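Local structure of GH127 beta-L-arabinofuranoside (Geobacillus stearothermophilus, 4QK0) at residues Met133-Asn138 / Gly187-Gln192; Glu562-Gly567 / Cys634-Gly639; Phe321-Pro326 / Pro541-Asn546; Leu485-Trp490 / Leu528-Pro533. The protein hydrolyses beta-L-arabinofuranosides as a family GH127 glycoside hydrolase, probably releasing L-arabinose from sugars that carry it. One frame throughout, in Å; residues are numbered along the deposited sequence.

From the N terminus, contact 1 closes first. It brings two loops together across 48 mostly helical residues, within the range of the catalytic domain. Residues 321-326 then open contact 3, which does not close until 541-546. Contact 3 ties the catalytic domain to the C-terminal domain. Contact 4 lies nested inside the long loop it closes and joins the ends of two strands of the middle domain. Contact 2 opens only after contact 3 has closed and binds a short helix to a loop of the C-terminal domain. No two contacts cross. Contacts 1 and 4 lie on opposite sides of the chain's centre, with nearest atoms about 27 Å apart.

Contact 1: residues Met133-Asn138 / Gly187-Gln192; sequences MNLRDN and GYDGHQ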
# COMPACT_ATOMS: atom_id res chain seq x y z
N MSE A 133 35.09 2.97 -9.32
CA MSE A 133 34.56 4.33 -9.41
C MSE A 133 33.10 4.43 -8.99
O MSE A 133 32.56 5.52 -8.85
CB MSE A 133 34.77 4.89 -10.83
CG MSE A 133 36.25 5.01 -11.23
SE MSE A 133 37.30 6.30 -10.16
CE MSE A 133 38.59 5.20 -9.18
N ASN A 134 32.42 3.30 -8.81
CA ASN A 134 31.04 3.28 -8.35
C ASN A 134 30.74 2.10 -7.44
O ASN A 134 30.03 1.14 -7.78
CB ASN A 134 30.02 3.34 -9.50
CG ASN A 134 28.62 3.68 -9.01
OD1 ASN A 134 28.30 3.56 -7.82
ND2 ASN A 134 27.77 4.10 -9.93
N LEU A 135 31.27 2.23 -6.24
CA LEU A 135 31.04 1.25 -5.17
C LEU A 135 29.64 1.33 -4.64
O LEU A 135 29.13 0.35 -4.11
CB LEU A 135 32.04 1.50 -4.01
CG LEU A 135 33.47 0.90 -4.14
CD1 LEU A 135 33.39 -0.60 -4.09
CD2 LEU A 135 34.16 1.34 -5.43
N ARG A 136 29.02 2.49 -4.73
CA ARG A 136 27.64 2.66 -4.23
C ARG A 136 26.69 1.71 -4.96
O ARG A 136 25.85 1.10 -4.33
CB ARG A 136 27.15 4.09 -4.43
CG ARG A 136 25.86 4.37 -3.70
CD ARG A 136 25.22 5.68 -4.14
NE ARG A 136 24.87 5.62 -5.53
CZ ARG A 136 24.61 6.67 -6.30
NH1 ARG A 136 24.67 7.89 -5.79
NH2 ARG A 136 24.32 6.49 -7.61
N ASP A 137 26.88 1.54 -6.26
CA ASP A 137 25.94 0.79 -7.08
C ASP A 137 26.47 -0.47 -7.72
O ASP A 137 25.68 -1.38 -7.94
CB ASP A 137 25.43 1.66 -8.26
CG ASP A 137 24.77 2.95 -7.80
OD1 ASP A 137 24.22 3.00 -6.67
OD2 ASP A 137 24.81 3.92 -8.58
N ASN A 138 27.75 -0.54 -8.08
CA ASN A 138 28.16 -1.64 -8.97
C ASN A 138 28.72 -2.93 -8.34
O ASN A 138 29.17 -3.80 -9.07
CB ASN A 138 29.04 -1.11 -10.05
CG ASN A 138 28.30 -0.16 -10.97
OD1 ASN A 138 27.10 0.00 -10.87
ND2 ASN A 138 29.01 0.45 -11.86
N GLY A 187 36.76 3.76 1.07
CA GLY A 187 35.49 3.35 0.56
C GLY A 187 35.02 2.04 1.12
O GLY A 187 35.68 1.41 1.95
N TYR A 188 33.90 1.62 0.57
CA TYR A 188 33.19 0.39 0.97
C TYR A 188 32.01 0.18 -0.03
O TYR A 188 31.69 1.09 -0.76
CB TYR A 188 32.70 0.54 2.41
CG TYR A 188 32.15 1.88 2.79
CD1 TYR A 188 30.85 2.25 2.43
CD2 TYR A 188 32.92 2.81 3.50
CE1 TYR A 188 30.34 3.49 2.76
CE2 TYR A 188 32.40 4.06 3.82
CZ TYR A 188 31.11 4.39 3.46
OH TYR A 188 30.57 5.62 3.83
N ASP A 189 31.37 -0.99 -0.05
CA ASP A 189 30.37 -1.33 -1.09
C ASP A 189 28.99 -0.91 -0.62
O ASP A 189 28.66 -0.94 0.58
CB ASP A 189 30.38 -2.83 -1.42
CG ASP A 189 29.71 -3.17 -2.80
OD1 ASP A 189 28.51 -2.89 -2.99
OD2 ASP A 189 30.38 -3.78 -3.64
N GLY A 190 28.20 -0.44 -1.59
CA GLY A 190 26.80 -0.10 -1.38
C GLY A 190 26.00 -1.29 -0.96
O GLY A 190 24.96 -1.16 -0.31
N HIS A 191 26.51 -2.47 -1.26
CA HIS A 191 25.91 -3.67 -0.76
C HIS A 191 26.89 -4.48 0.06
O HIS A 191 27.76 -5.16 -0.50
CB HIS A 191 25.35 -4.52 -1.90
CG HIS A 191 24.33 -5.52 -1.47
ND1 HIS A 191 24.48 -6.30 -0.34
CD2 HIS A 191 23.14 -5.87 -2.02
CE1 HIS A 191 23.42 -7.10 -0.22
NE2 HIS A 191 22.59 -6.83 -1.21
N GLN A 192 26.66 -4.49 1.37
CA GLN A 192 27.45 -5.21 2.28
C GLN A 192 27.43 -6.68 1.96
O GLN A 192 26.44 -7.21 1.44
CB GLN A 192 27.00 -4.96 3.72
CG GLN A 192 26.92 -3.50 4.09
CD GLN A 192 25.55 -2.87 3.84
OE1 GLN A 192 24.99 -3.02 2.76
NE2 GLN A 192 25.01 -2.16 4.84
O HOH W 1 27.35 -1.69 -4.90
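Leu135 lies along the backbone of the 187-192 loop. Its CB is 3.3 Å from Tyr188 O. Leu135 CG follows at 3.8 Å and Leu135 CD1 at 4.1 Å from Tyr188 O. The chi1 of -83° sets CG anti to the carbonyl carbon, so CB, CG and CD1 run past one carbonyl. The backbone of Leu135 carries the polar link. Gly190 N donates to Leu135 O over 2.8 Å, nearly straight at 165°, from above the carbonyl plane. Gly190 CA adds a C-H...O contact to Arg136 O at 3.3 Å. A CB built on Gly190 would clash with Arg136 O, so this close approach needs a residue without a side chain.

Water 1 bridges the loops. It bonds Leu135 O on one side. On the other, Asp189 OD1 is 2.5 Å from water 1 O. The same OD1 of Asp189 takes His191 N at 2.7 Å through its anti lone pair, which makes an Asx turn. On the other loop Arg136 grips Asp137 side-on, with NE and NH2 each reaching one carboxylate oxygen. Arg136 also has a salt bridge to Glu237.

Both loops belong to the helical catalytic domain, an (alpha/alpha)6 barrel in this family. Leu135 packs on Tyr227 of helix 227-234 and on Glu140 and Leu141 at the start of helix 140-158. Asp189 OD2 bonds Tyr142 N in the first turn of that helix.

Contact 2: residues Glu562-Gly567 / Cys634-Gly639; sequences EEVDNG and CNRGEG
The two backbones come closest where Glu563 CA lies 5.4 Å from Gly639 CA, just where strand 557-562 gives way to helix 563-566. The side chains form a salt-bridge network of Glu562, Asp565 and Arg636 in the C-terminal domain. Arg636 is bent at chi3 (-59°), and its guanidinium meets both acids at its edge. It grips Asp565 end-on. NH1 gives to OD1 of Asp565 over 3.0 Å, on the syn lone pair, and NH2 gives to OD2 of Asp565 over 2.8 Å. NH2 also bonds Glu562 OE1 at 2.9 Å, so this one nitrogen serves two carboxylates. Neither carboxylate is coplanar with the guanidinium; the planes lie 41° and 46° away from it.

Glu562, at the N-cap position, reaches across with an extended chain. Its OE2 accepts from Cys634 N over 2.8 Å in a nearly straight bond. Two waters extend this grip on the loop: water 2 bonds OE1 and Asn635 N, and water 3 joins OE2 to Arg636 N and Gly637 O. An alanine in place of Arg636 would take away the cation shared by Glu562 and Asp565 and would probably loosen the loop from the helix, although Asp565 keeps Arg626 and Glu562 keeps Cys634 N.

Asp565 OD1 has this second cationic partner, Arg626, on strand 620-629. Glu563 OE1 accepts from Glu640 N. Val564 CG1 sits over the centre of one guanidinium face, 3.4 Å above its plane.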
# COMPACT_ATOMS: atom_id res chain seq x y z
N GLU A 562 -5.69 -21.41 3.61
CA GLU A 562 -5.77 -21.25 2.15
C GLU A 562 -7.21 -21.45 1.59
O GLU A 562 -8.02 -22.22 2.13
CB GLU A 562 -4.85 -22.24 1.45
CG GLU A 562 -3.34 -21.97 1.59
CD GLU A 562 -2.55 -22.69 0.49
OE1 GLU A 562 -2.40 -23.89 0.62
OE2 GLU A 562 -2.14 -22.07 -0.51
N GLU A 563 -7.49 -20.74 0.52
CA GLU A 563 -8.79 -20.80 -0.15
C GLU A 563 -9.12 -22.24 -0.55
O GLU A 563 -10.25 -22.70 -0.39
CB GLU A 563 -8.75 -19.92 -1.38
CG GLU A 563 -10.03 -19.90 -2.20
CD GLU A 563 -10.03 -18.84 -3.31
OE1 GLU A 563 -9.19 -17.90 -3.38
OE2 GLU A 563 -10.89 -18.97 -4.19
N VAL A 564 -8.12 -22.96 -1.07
CA VAL A 564 -8.35 -24.32 -1.54
C VAL A 564 -9.01 -25.18 -0.47
O VAL A 564 -9.82 -26.02 -0.79
CB VAL A 564 -7.05 -24.97 -2.07
CG1 VAL A 564 -6.04 -25.15 -0.93
CG2 VAL A 564 -7.32 -26.31 -2.73
N ASP A 565 -8.72 -24.93 0.81
CA ASP A 565 -9.31 -25.70 1.90
C ASP A 565 -10.53 -25.04 2.53
O ASP A 565 -11.27 -25.71 3.20
CB ASP A 565 -8.30 -25.89 3.07
CG ASP A 565 -7.06 -26.72 2.69
OD1 ASP A 565 -7.23 -27.76 2.04
OD2 ASP A 565 -5.91 -26.36 3.03
N ASN A 566 -10.68 -23.73 2.43
CA ASN A 566 -11.63 -23.01 3.28
C ASN A 566 -12.60 -22.09 2.49
O ASN A 566 -13.44 -21.41 3.06
CB ASN A 566 -10.85 -22.11 4.28
CG ASN A 566 -9.99 -22.90 5.26
OD1 ASN A 566 -10.48 -23.42 6.25
ND2 ASN A 566 -8.66 -22.90 5.03
N GLY A 567 -12.43 -22.00 1.20
CA GLY A 567 -13.23 -21.08 0.42
C GLY A 567 -12.64 -19.68 0.33
O GLY A 567 -11.69 -19.33 1.05
N CYS A 634 0.52 -22.30 -1.32
CA CYS A 634 0.68 -22.08 -2.77
C CYS A 634 1.34 -23.25 -3.48
O CYS A 634 2.01 -23.06 -4.50
CB CYS A 634 1.47 -20.82 -3.03
SG CYS A 634 1.13 -20.02 -4.60
N ASN A 635 1.11 -24.46 -2.98
CA ASN A 635 1.46 -25.65 -3.73
C ASN A 635 0.23 -26.36 -4.33
O ASN A 635 0.37 -27.36 -4.97
CB ASN A 635 2.23 -26.65 -2.85
CG ASN A 635 3.66 -26.17 -2.61
OD1 ASN A 635 4.56 -26.42 -3.39
ND2 ASN A 635 3.82 -25.43 -1.54
N ARG A 636 -0.96 -25.80 -4.14
CA ARG A 636 -2.19 -26.38 -4.64
C ARG A 636 -3.00 -25.35 -5.40
O ARG A 636 -4.18 -25.32 -5.36
CB ARG A 636 -2.95 -26.94 -3.47
CG ARG A 636 -2.20 -28.08 -2.81
CD ARG A 636 -2.82 -28.52 -1.50
NE ARG A 636 -2.89 -27.43 -0.52
CZ ARG A 636 -3.75 -27.38 0.49
NH1 ARG A 636 -4.65 -28.33 0.66
NH2 ARG A 636 -3.76 -26.33 1.29
N GLY A 637 -2.30 -24.52 -6.15
CA GLY A 637 -2.91 -23.55 -7.03
C GLY A 637 -3.13 -22.19 -6.40
O GLY A 637 -3.11 -22.00 -5.18
N GLU A 638 -3.36 -21.24 -7.28
CA GLU A 638 -3.62 -19.86 -6.91
C GLU A 638 -4.86 -19.75 -6.03
O GLU A 638 -5.84 -20.46 -6.21
CB GLU A 638 -3.78 -19.01 -8.17
CG GLU A 638 -3.78 -17.52 -7.90
CD GLU A 638 -3.50 -16.67 -9.14
OE1 GLU A 638 -2.69 -17.05 -9.99
OE2 GLU A 638 -4.14 -15.62 -9.30
N GLY A 639 -4.76 -18.91 -5.01
CA GLY A 639 -5.88 -18.69 -4.12
C GLY A 639 -5.53 -17.77 -2.98
O GLY A 639 -4.35 -17.41 -2.78
O HOH W 2 -0.48 -25.20 -0.90
O HOH W 3 -2.33 -23.39 -2.94

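Contact 3: residues Phe321-Pro326 / Pro541-Asn546; sequences FDFDLP and PQVRAN
Water 4 is the best-held polar group, its oxygen in three hydrogen bonds. The water donates to Phe323 O at 2.8 Å and accepts from Leu325 N at 3.2 Å. Its third bond comes from the facing segment, where Ala545 N donates over 3.0 Å. Water 5 makes a second bridge, giving to Leu325 O and accepting from Asn546 ND2 at 2.9 Å.

Phe323 occupies the third position of a type II turn from Phe321 to Asp324, with a positive phi of 71°. Its ring meets Gln542. CB of Gln542 stands over the Phe323 ring centre, 3.5 Å from the centroid and 14° off the normal: a CH-pi contact. The Gln542 amide is turned steeply against the ring, 73° between planes. Val543 adds a methyl, with CG2 3.9 Å from Phe323 CD1. Further on, Ala545 CB lies 3.5 Å from Leu325 O. His540 also stacks on the Phe323 ring.

The contact joins the catalytic domain to the C-terminal domain beside the second subunit. Arg544 has a salt bridge to Glu640 and a cation-pi contact with Trp388, both of that subunit; Asp324 pairs with its Arg394. The direct contacts are van der Waals and CH-pi packing, while polar groups, including the Asn546 amide, meet through water. The two domains are therefore joined here by apolar packing and two water bridges, with no direct hydrogen bond between the segments.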
# COMPACT_ATOMS: atom_id res chain seq x y z
N PHE A 321 9.73 0.98 10.15
CA PHE A 321 9.92 1.44 11.52
C PHE A 321 9.21 0.51 12.46
O PHE A 321 8.40 -0.35 12.05
CB PHE A 321 9.47 2.94 11.67
CG PHE A 321 8.02 3.16 11.33
CD1 PHE A 321 7.03 2.99 12.30
CD2 PHE A 321 7.64 3.44 10.03
CE1 PHE A 321 5.67 3.12 11.99
CE2 PHE A 321 6.27 3.59 9.71
CZ PHE A 321 5.31 3.43 10.71
N ASP A 322 9.43 0.74 13.74
CA ASP A 322 8.86 -0.15 14.76
C ASP A 322 7.37 -0.43 14.62
O ASP A 322 6.55 0.47 14.52
CB ASP A 322 9.11 0.44 16.13
CG ASP A 322 10.63 0.51 16.48
OD1 ASP A 322 11.49 0.13 15.63
OD2 ASP A 322 10.93 0.98 17.59
N PHE A 323 7.06 -1.72 14.66
CA PHE A 323 5.72 -2.22 14.73
C PHE A 323 4.88 -2.05 13.42
O PHE A 323 3.70 -2.37 13.44
CB PHE A 323 4.97 -1.61 15.90
CG PHE A 323 5.62 -1.80 17.24
CD1 PHE A 323 5.78 -3.06 17.79
CD2 PHE A 323 6.00 -0.69 17.99
CE1 PHE A 323 6.30 -3.22 19.07
CE2 PHE A 323 6.53 -0.84 19.28
CZ PHE A 323 6.70 -2.11 19.80
N ASP A 324 5.49 -1.56 12.33
CA ASP A 324 4.85 -1.43 11.01
C ASP A 324 5.04 -2.70 10.21
O ASP A 324 6.02 -2.89 9.50
CB ASP A 324 5.41 -0.21 10.25
CG ASP A 324 4.77 -0.04 8.85
OD1 ASP A 324 3.58 -0.26 8.71
OD2 ASP A 324 5.47 0.31 7.88
N LEU A 325 4.10 -3.60 10.38
CA LEU A 325 4.22 -4.95 9.83
C LEU A 325 2.96 -5.40 9.11
O LEU A 325 2.28 -6.35 9.53
CB LEU A 325 4.50 -5.90 10.99
CG LEU A 325 5.88 -5.67 11.61
CD1 LEU A 325 5.95 -6.39 12.93
CD2 LEU A 325 7.01 -6.14 10.69
N PRO A 326 2.63 -4.72 8.02
CA PRO A 326 1.41 -4.99 7.25
C PRO A 326 1.56 -6.32 6.55
O PRO A 326 2.63 -6.63 6.06
CB PRO A 326 1.33 -3.84 6.27
CG PRO A 326 2.79 -3.46 6.06
CD PRO A 326 3.38 -3.61 7.45
N PRO A 541 0.26 -5.09 20.97
CA PRO A 541 -0.83 -4.19 20.55
C PRO A 541 -0.41 -3.04 19.71
O PRO A 541 -1.23 -2.47 19.06
CB PRO A 541 -1.42 -3.72 21.86
CG PRO A 541 -1.14 -4.83 22.80
CD PRO A 541 0.22 -5.36 22.41
N GLN A 542 0.85 -2.69 19.71
CA GLN A 542 1.39 -1.63 18.84
C GLN A 542 1.50 -2.06 17.39
O GLN A 542 1.61 -1.21 16.52
CB GLN A 542 2.76 -1.20 19.28
CG GLN A 542 2.81 -0.53 20.63
CD GLN A 542 2.53 0.92 20.52
OE1 GLN A 542 3.18 1.61 19.74
NE2 GLN A 542 1.55 1.38 21.24
N VAL A 543 1.43 -3.37 17.12
CA VAL A 543 1.32 -3.88 15.75
C VAL A 543 -0.09 -3.74 15.24
O VAL A 543 -0.99 -4.57 15.40
CB VAL A 543 1.77 -5.32 15.62
CG1 VAL A 543 1.75 -5.70 14.13
CG2 VAL A 543 3.18 -5.51 16.13
N ARG A 544 -0.28 -2.60 14.62
CA ARG A 544 -1.57 -2.16 14.19
C ARG A 544 -2.23 -3.11 13.20
O ARG A 544 -3.40 -3.35 13.32
CB ARG A 544 -1.46 -0.72 13.67
CG ARG A 544 -1.17 0.08 14.94
CD ARG A 544 -0.74 1.52 15.01
NE ARG A 544 -0.20 1.68 16.36
CZ ARG A 544 0.08 2.82 16.96
NH1 ARG A 544 -0.20 3.98 16.44
NH2 ARG A 544 0.59 2.78 18.17
N ALA A 545 -1.45 -3.69 12.30
CA ALA A 545 -1.98 -4.61 11.31
C ALA A 545 -2.66 -5.80 11.94
O ALA A 545 -3.47 -6.38 11.31
CB ALA A 545 -0.87 -5.07 10.40
N ASN A 546 -2.34 -6.15 13.19
CA ASN A 546 -2.84 -7.37 13.80
C ASN A 546 -3.78 -7.20 14.94
O ASN A 546 -4.15 -8.17 15.61
CB ASN A 546 -1.68 -8.29 14.12
CG ASN A 546 -0.88 -8.64 12.88
OD1 ASN A 546 -1.45 -8.83 11.78
ND2 ASN A 546 0.44 -8.74 13.02
O HOH W 4 1.44 -2.90 11.93
O HOH W 5 2.04 -8.75 10.61

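Contact 4: residues Leu485-Trp490 / Leu528-Pro533; sequences LRIPGW and LYFPMP
Aliphatic packing starts the contact. Leu485 and Leu528 meet tip to tip, with CD1 of Leu485 3.8 Å from CD2 of Leu528. Both have CG anti to the carbonyl carbon and an extended chi2, which brings the methyls together.

Contacts to the Phe530 ring come next. Pro488 CD lies over one face, toward the rim, 3.8 Å from the Phe530 centroid and 21° off the normal, a CH-pi contact. Ile487 CD1 comes in at the ring edge, 4.2 Å from Phe530 CE1. Strands 479-486 and 524-529 belong to different sheets of the middle domain. The two segments run nearly alike, 10° apart, with Pro488 CA 8.2 Å from Phe530 CA. The strand ends, at Leu485 and Leu528, face each other between the two sheets, consistent with a beta-sandwich.

The indole of Trp490 makes the last apolar group. A chi1 of 56° puts CG in the crowded position between backbone N and carbonyl carbon. CH2 of Trp490 reaches CG of Met532, a selenomethionine, at 3.8 Å and Phe530 CB at 3.9 Å. Pro531 O sits in the indole plane at its edge, 3.4 Å from Trp490 CZ3.

Polar ends are bonded outside the two segments. Trp490 NE1 bonds Glu361 of helix 354-365. An alanine in place of Trp490 would remove the indole and its NE1 bond to Glu361, and would probably leave Met532 and Phe530 less tightly packed. Arg486 NE bonds His439 O, while its NH1 and NH2 form salt bridges with Asp358 and Glu361.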
# COMPACT_ATOMS: atom_id res chain seq x y z
N LEU A 485 21.60 -27.87 25.66
CA LEU A 485 20.38 -28.14 24.88
C LEU A 485 19.40 -26.95 24.86
O LEU A 485 18.96 -26.54 25.90
CB LEU A 485 19.67 -29.36 25.45
CG LEU A 485 20.59 -30.57 25.64
CD1 LEU A 485 19.83 -31.69 26.29
CD2 LEU A 485 21.16 -31.06 24.35
N ARG A 486 19.10 -26.40 23.68
CA ARG A 486 18.16 -25.29 23.60
C ARG A 486 16.78 -25.71 24.04
O ARG A 486 16.25 -26.74 23.63
CB ARG A 486 18.04 -24.72 22.20
CG ARG A 486 16.93 -23.64 22.11
CD ARG A 486 16.93 -22.93 20.79
NE ARG A 486 16.63 -23.86 19.72
CZ ARG A 486 15.44 -24.03 19.13
NH1 ARG A 486 14.37 -23.30 19.46
NH2 ARG A 486 15.36 -24.94 18.20
N ILE A 487 16.21 -24.93 24.93
CA ILE A 487 14.83 -25.13 25.32
C ILE A 487 14.02 -24.10 24.49
O ILE A 487 14.13 -22.88 24.73
CB ILE A 487 14.64 -24.93 26.84
CG1 ILE A 487 15.61 -25.82 27.62
CG2 ILE A 487 13.21 -25.28 27.24
CD1 ILE A 487 15.57 -27.30 27.27
N PRO A 488 13.27 -24.57 23.47
CA PRO A 488 12.66 -23.61 22.52
C PRO A 488 11.71 -22.66 23.19
O PRO A 488 10.93 -23.05 24.07
CB PRO A 488 11.88 -24.50 21.56
CG PRO A 488 12.62 -25.82 21.63
CD PRO A 488 12.97 -25.95 23.08
N GLY A 489 11.91 -21.39 22.89
CA GLY A 489 11.10 -20.32 23.46
C GLY A 489 9.61 -20.51 23.21
O GLY A 489 8.83 -20.02 23.98
N TRP A 490 9.22 -21.23 22.16
CA TRP A 490 7.78 -21.49 21.91
C TRP A 490 7.20 -22.53 22.87
O TRP A 490 5.98 -22.66 23.00
CB TRP A 490 7.51 -21.90 20.45
CG TRP A 490 8.28 -23.09 19.97
CD1 TRP A 490 9.35 -23.08 19.17
CD2 TRP A 490 8.01 -24.48 20.27
NE1 TRP A 490 9.79 -24.37 18.93
CE2 TRP A 490 8.98 -25.24 19.62
CE3 TRP A 490 7.06 -25.14 21.06
CZ2 TRP A 490 9.05 -26.63 19.71
CZ3 TRP A 490 7.11 -26.50 21.16
CH2 TRP A 490 8.11 -27.24 20.49
N LEU A 528 14.29 -35.89 25.42
CA LEU A 528 13.68 -34.56 25.54
C LEU A 528 12.26 -34.64 25.09
O LEU A 528 11.97 -35.27 24.08
CB LEU A 528 14.39 -33.57 24.67
CG LEU A 528 15.90 -33.42 24.81
CD1 LEU A 528 16.43 -32.42 23.80
CD2 LEU A 528 16.19 -32.90 26.18
N TYR A 529 11.37 -34.01 25.85
CA TYR A 529 9.96 -33.94 25.49
C TYR A 529 9.51 -32.48 25.55
O TYR A 529 9.56 -31.84 26.61
CB TYR A 529 9.10 -34.80 26.41
CG TYR A 529 7.61 -34.53 26.21
CD1 TYR A 529 7.03 -34.69 24.95
CD2 TYR A 529 6.80 -34.09 27.27
CE1 TYR A 529 5.68 -34.44 24.76
CE2 TYR A 529 5.45 -33.84 27.09
CZ TYR A 529 4.90 -34.02 25.83
OH TYR A 529 3.57 -33.75 25.63
N PHE A 530 9.16 -31.95 24.37
CA PHE A 530 8.67 -30.59 24.22
C PHE A 530 7.20 -30.71 23.83
O PHE A 530 6.90 -31.01 22.68
CB PHE A 530 9.44 -29.86 23.12
CG PHE A 530 10.93 -29.78 23.35
CD1 PHE A 530 11.45 -29.19 24.51
CD2 PHE A 530 11.82 -30.21 22.39
CE1 PHE A 530 12.82 -29.09 24.72
CE2 PHE A 530 13.19 -30.12 22.60
CZ PHE A 530 13.69 -29.55 23.77
N PRO A 531 6.29 -30.46 24.76
CA PRO A 531 4.87 -30.41 24.35
C PRO A 531 4.57 -29.42 23.19
O PRO A 531 5.08 -28.29 23.19
CB PRO A 531 4.14 -29.98 25.61
CG PRO A 531 5.12 -30.07 26.74
CD PRO A 531 6.49 -29.99 26.14
N MSE A 532 3.81 -29.88 22.19
CA MSE A 532 3.42 -29.07 21.01
C MSE A 532 1.89 -28.90 20.94
O MSE A 532 1.25 -29.42 20.03
CB MSE A 532 3.89 -29.75 19.69
CG MSE A 532 5.36 -29.63 19.49
SE MSE A 532 5.77 -30.13 17.68
CE MSE A 532 7.68 -29.80 17.73
N PRO A 533 1.29 -28.17 21.89
CA PRO A 533 -0.10 -27.81 21.73
C PRO A 533 -0.31 -26.80 20.62
O PRO A 533 0.65 -26.12 20.19
CB PRO A 533 -0.42 -27.10 23.05
CG PRO A 533 0.87 -26.50 23.49
CD PRO A 533 1.91 -27.52 23.06